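Local coordinates for uncharacterized protein, DUF633, LMOf2365_1472 (Listeria monocytogenes str. 4b F2365, PDB 3GNL), which is uncharacterised but probably methylates an adenine of tRNA at N1, as a Rossmann-fold methyltransferase, at residues A[19-28]-A[85-96]. Residues are numbered along the deposited sequence; the frame is centred on the assembly and turned at random.
Sequences ITKNERIADI and IEKKDAIDTIVI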
loop_
_atom_site.group_PDB
_atom_site.type_symbol
_atom_site.label_atom_id
_atom_site.label_comp_id
_atom_site.label_asym_id
_atom_site.label_seq_id
_atom_site.Cartn_x
_atom_site.Cartn_y
_atom_site.Cartn_z
ATOM N N ILE A 19 13.281 3.154 -0.560
ATOM C CA ILE A 19 13.964 3.974 0.475
ATOM C C ILE A 19 15.388 4.082 -0.038
ATOM O O ILE A 19 16.056 3.094 -0.158
ATOM C CB ILE A 19 13.971 3.240 1.836
ATOM C CG1 ILE A 19 12.527 3.050 2.336
ATOM C CG2 ILE A 19 14.801 4.019 2.872
ATOM C CD1 ILE A 19 12.364 2.101 3.549
ATOM N N THR A 20 15.841 5.294 -0.387
ATOM C CA THR A 20 17.062 5.408 -1.185
ATOM C C THR A 20 18.048 6.482 -0.738
ATOM O O THR A 20 19.200 6.475 -1.169
ATOM C CB THR A 20 16.702 5.709 -2.704
ATOM O OG1 THR A 20 15.923 6.903 -2.768
ATOM C CG2 THR A 20 15.934 4.544 -3.323
ATOM N N LYS A 21 17.595 7.409 0.073
ATOM C CA LYS A 21 18.348 8.662 0.254
ATOM C C LYS A 21 18.874 8.842 1.675
ATOM O O LYS A 21 18.907 9.974 2.198
ATOM C CB LYS A 21 17.467 9.839 -0.125
ATOM C CG LYS A 21 17.000 9.829 -1.587
ATOM C CD LYS A 21 15.676 10.580 -1.725
ATOM C CE LYS A 21 15.818 12.041 -1.322
ATOM N NZ LYS A 21 14.503 12.662 -1.052
ATOM N N ASN A 22 19.255 7.735 2.313
ATOM C CA ASN A 22 19.711 7.801 3.716
ATOM C C ASN A 22 18.680 8.604 4.565
ATOM O O ASN A 22 19.007 9.556 5.264
ATOM C CB ASN A 22 21.131 8.409 3.783
ATOM C CG ASN A 22 21.795 8.235 5.150
ATOM O OD1 ASN A 22 22.282 9.208 5.730
ATOM N ND2 ASN A 22 21.836 6.997 5.660
ATOM N N GLU A 23 17.420 8.165 4.490
ATOM C CA GLU A 23 16.234 8.849 5.042
ATOM C C GLU A 23 15.920 8.515 6.511
ATOM O O GLU A 23 16.344 7.474 7.007
ATOM C CB GLU A 23 14.999 8.446 4.158
ATOM C CG GLU A 23 15.457 8.097 2.695
ATOM C CD GLU A 23 14.329 7.735 1.744
ATOM O OE1 GLU A 23 13.209 7.490 2.225
ATOM O OE2 GLU A 23 14.608 7.652 0.523
ATOM N N ARG A 24 15.187 9.395 7.187
ATOM C CA ARG A 24 14.582 9.096 8.489
ATOM C C ARG A 24 13.183 8.519 8.218
ATOM O O ARG A 24 12.303 9.201 7.637
ATOM C CB ARG A 24 14.525 10.318 9.419
ATOM C CG ARG A 24 15.927 10.863 9.693
ATOM C CD ARG A 24 15.861 12.165 10.489
ATOM N NE ARG A 24 15.304 12.000 11.827
ATOM C CZ ARG A 24 15.945 11.483 12.881
ATOM N NH1 ARG A 24 17.211 11.037 12.776
ATOM N NH2 ARG A 24 15.293 11.384 14.028
ATOM N N ILE A 25 13.014 7.254 8.564
ATOM C CA ILE A 25 11.753 6.551 8.184
ATOM C C ILE A 25 10.902 6.163 9.380
ATOM O O ILE A 25 11.395 6.012 10.499
ATOM C CB ILE A 25 12.030 5.320 7.341
ATOM C CG1 ILE A 25 12.603 4.173 8.207
ATOM C CG2 ILE A 25 12.966 5.651 6.114
ATOM C CD1 ILE A 25 12.800 2.845 7.456
ATOM N N ALA A 26 9.606 5.996 9.156
ATOM C CA ALA A 26 8.736 5.355 10.132
ATOM C C ALA A 26 7.954 4.235 9.468
ATOM O O ALA A 26 7.254 4.480 8.481
ATOM C CB ALA A 26 7.796 6.342 10.807
ATOM N N ASP A 27 8.096 3.026 10.011
ATOM C CA ASP A 27 7.426 1.839 9.524
ATOM C C ASP A 27 6.271 1.494 10.470
ATOM O O ASP A 27 6.488 0.953 11.563
ATOM C CB ASP A 27 8.440 0.678 9.434
ATOM C CG ASP A 27 7.877 -0.550 8.755
ATOM O OD1 ASP A 27 6.793 -0.427 8.146
ATOM O OD2 ASP A 27 8.508 -1.623 8.809
ATOM N N ILE A 28 5.061 1.755 10.000
ATOM C CA ILE A 28 3.859 1.620 10.811
ATOM C C ILE A 28 3.330 0.204 10.769
ATOM O O ILE A 28 3.039 -0.311 9.675
ATOM C CB ILE A 28 2.815 2.571 10.296
ATOM C CG1 ILE A 28 3.431 3.962 10.153
ATOM C CG2 ILE A 28 1.578 2.516 11.202
ATOM C CD1 ILE A 28 3.918 4.642 11.541
ATOM N N ILE A 85 4.643 8.694 15.864
ATOM C CA ILE A 85 5.480 9.722 15.254
ATOM C C ILE A 85 5.315 11.033 16.009
ATOM O O ILE A 85 4.217 11.387 16.426
ATOM C CB ILE A 85 5.123 9.966 13.759
ATOM C CG1 ILE A 85 5.450 8.746 12.902
ATOM C CG2 ILE A 85 5.871 11.165 13.192
ATOM C CD1 ILE A 85 5.068 8.964 11.441
ATOM N N GLU A 86 6.419 11.749 16.172
ATOM C CA GLU A 86 6.355 13.074 16.773
ATOM C C GLU A 86 7.045 14.071 15.845
ATOM O O GLU A 86 7.941 13.699 15.068
ATOM C CB GLU A 86 6.996 13.041 18.162
ATOM C CG GLU A 86 6.208 13.779 19.220
ATOM C CD GLU A 86 4.925 13.062 19.627
ATOM O OE1 GLU A 86 5.005 11.926 20.154
ATOM O OE2 GLU A 86 3.832 13.650 19.435
ATOM N N LYS A 87 6.613 15.338 15.901
ATOM C CA LYS A 87 7.203 16.397 15.061
ATOM C C LYS A 87 8.728 16.435 15.141
ATOM O O LYS A 87 9.400 16.544 14.109
ATOM C CB LYS A 87 6.613 17.779 15.401
ATOM N N LYS A 88 9.274 16.309 16.361
ATOM C CA LYS A 88 10.730 16.378 16.568
ATOM C C LYS A 88 11.501 15.205 15.956
ATOM O O LYS A 88 12.720 15.286 15.771
ATOM C CB LYS A 88 11.108 16.592 18.050
ATOM C CG LYS A 88 10.742 15.465 19.010
ATOM C CD LYS A 88 11.372 15.700 20.384
ATOM C CE LYS A 88 10.615 14.950 21.480
ATOM N NZ LYS A 88 9.150 15.297 21.503
ATOM N N ASP A 89 10.790 14.139 15.585
ATOM C CA ASP A 89 11.431 13.014 14.903
ATOM C C ASP A 89 11.903 13.342 13.493
ATOM O O ASP A 89 12.758 12.658 12.980
ATOM C CB ASP A 89 10.534 11.776 14.873
ATOM C CG ASP A 89 10.338 11.180 16.219
ATOM O OD1 ASP A 89 11.347 11.070 16.949
ATOM O OD2 ASP A 89 9.187 10.837 16.577
ATOM N N ALA A 90 11.366 14.406 12.881
ATOM C CA ALA A 90 11.799 14.817 11.550
ATOM C C ALA A 90 11.814 13.642 10.552
ATOM O O ALA A 90 12.809 13.366 9.886
ATOM C CB ALA A 90 13.167 15.495 11.612
ATOM N N ILE A 91 10.684 12.947 10.462
ATOM C CA ILE A 91 10.562 11.795 9.558
ATOM C C ILE A 91 10.393 12.228 8.094
ATOM O O ILE A 91 9.593 13.131 7.816
ATOM C CB ILE A 91 9.358 10.972 10.005
ATOM C CG1 ILE A 91 9.574 10.392 11.410
ATOM C CG2 ILE A 91 8.992 9.894 8.948
ATOM C CD1 ILE A 91 10.816 9.550 11.614
ATOM N N ASP A 92 11.164 11.624 7.194
ATOM C CA ASP A 92 11.151 11.936 5.765
ATOM C C ASP A 92 10.184 11.019 5.003
ATOM O O ASP A 92 9.485 11.472 4.069
ATOM C CB ASP A 92 12.538 11.787 5.135
ATOM C CG ASP A 92 13.572 12.684 5.802
ATOM O OD1 ASP A 92 13.339 13.907 5.755
ATOM O OD2 ASP A 92 14.558 12.155 6.368
ATOM N N THR A 93 10.156 9.756 5.421
ATOM C CA THR A 93 9.438 8.701 4.700
ATOM C C THR A 93 8.590 7.884 5.668
ATOM O O THR A 93 9.090 7.454 6.695
ATOM C CB THR A 93 10.430 7.834 3.984
ATOM O OG1 THR A 93 11.143 8.656 3.062
ATOM C CG2 THR A 93 9.703 6.740 3.185
ATOM N N ILE A 94 7.325 7.598 5.324
ATOM C CA ILE A 94 6.517 6.686 6.128
ATOM C C ILE A 94 6.149 5.478 5.278
ATOM O O ILE A 94 5.748 5.663 4.102
ATOM C CB ILE A 94 5.212 7.325 6.633
ATOM C CG1 ILE A 94 5.471 8.592 7.485
ATOM C CG2 ILE A 94 4.368 6.298 7.424
ATOM C CD1 ILE A 94 4.206 9.286 7.908
ATOM N N VAL A 95 6.377 4.281 5.852
ATOM C CA VAL A 95 6.004 2.997 5.231
ATOM C C VAL A 95 4.803 2.454 5.953
ATOM O O VAL A 95 4.795 2.412 7.165
ATOM C CB VAL A 95 7.145 1.968 5.351
ATOM C CG1 VAL A 95 6.798 0.611 4.760
ATOM C CG2 VAL A 95 8.436 2.498 4.722
ATOM N N ILE A 96 3.750 2.079 5.210
ATOM C CA ILE A 96 2.593 1.374 5.826
ATOM C C ILE A 96 2.295 0.200 4.888
ATOM O O ILE A 96 1.804 0.419 3.756
ATOM C CB ILE A 96 1.327 2.283 6.000
ATOM C CG1 ILE A 96 1.727 3.666 6.549
ATOM C CG2 ILE A 96 0.298 1.587 6.930
ATOM C CD1 ILE A 96 0.579 4.645 6.647
#
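Strands 23-28 and 93-96 run parallel as neighbours in the Rossmann-like sheet, their axes inclined by 21°, with Ala26 N bonded to Thr93 O and Val95 N to Ala26 O. They are the central 1-4 pair of the 3-2-1-4-5-7-6 strand order of class I methyltransferases. Where the pairing begins, Arg24 O takes two amides, Thr93 N and, at 2.7 Å, Asp92 N. Asp92 returns a bond: its OD2 accepts Arg24 N through the anti lone pair, nearly straight at 168°. A short acidic side chain suits this place because it can stand in for a backbone acceptor. On one face, branched Val95 packs CG2 against Ile19 CD1 (4.1 Å), and Asp27, whose OD2 bonds Ser30, lies beside Val95 CG1. The other face is aliphatic: small Ala26 admits Ile85 CD1 to 3.8 Å of its CB, and bulkier Ile28 fills its buried place, CG1 meeting Ile94 CG2. Glu23, with two acceptor oxygens, ties the preceding turn to the sheet; OE2 accepts Thr20 N and Lys21 N and pairs with Lys120, while OE1 accepts Thr93 OG1 from above the carboxylate plane. Arginine offers two N-H groups along one edge, and Arg24 NE and NH2 clasp Asp89 O side-on, the oxygen lying in the guanidinium plane, 2.9 Å from NE.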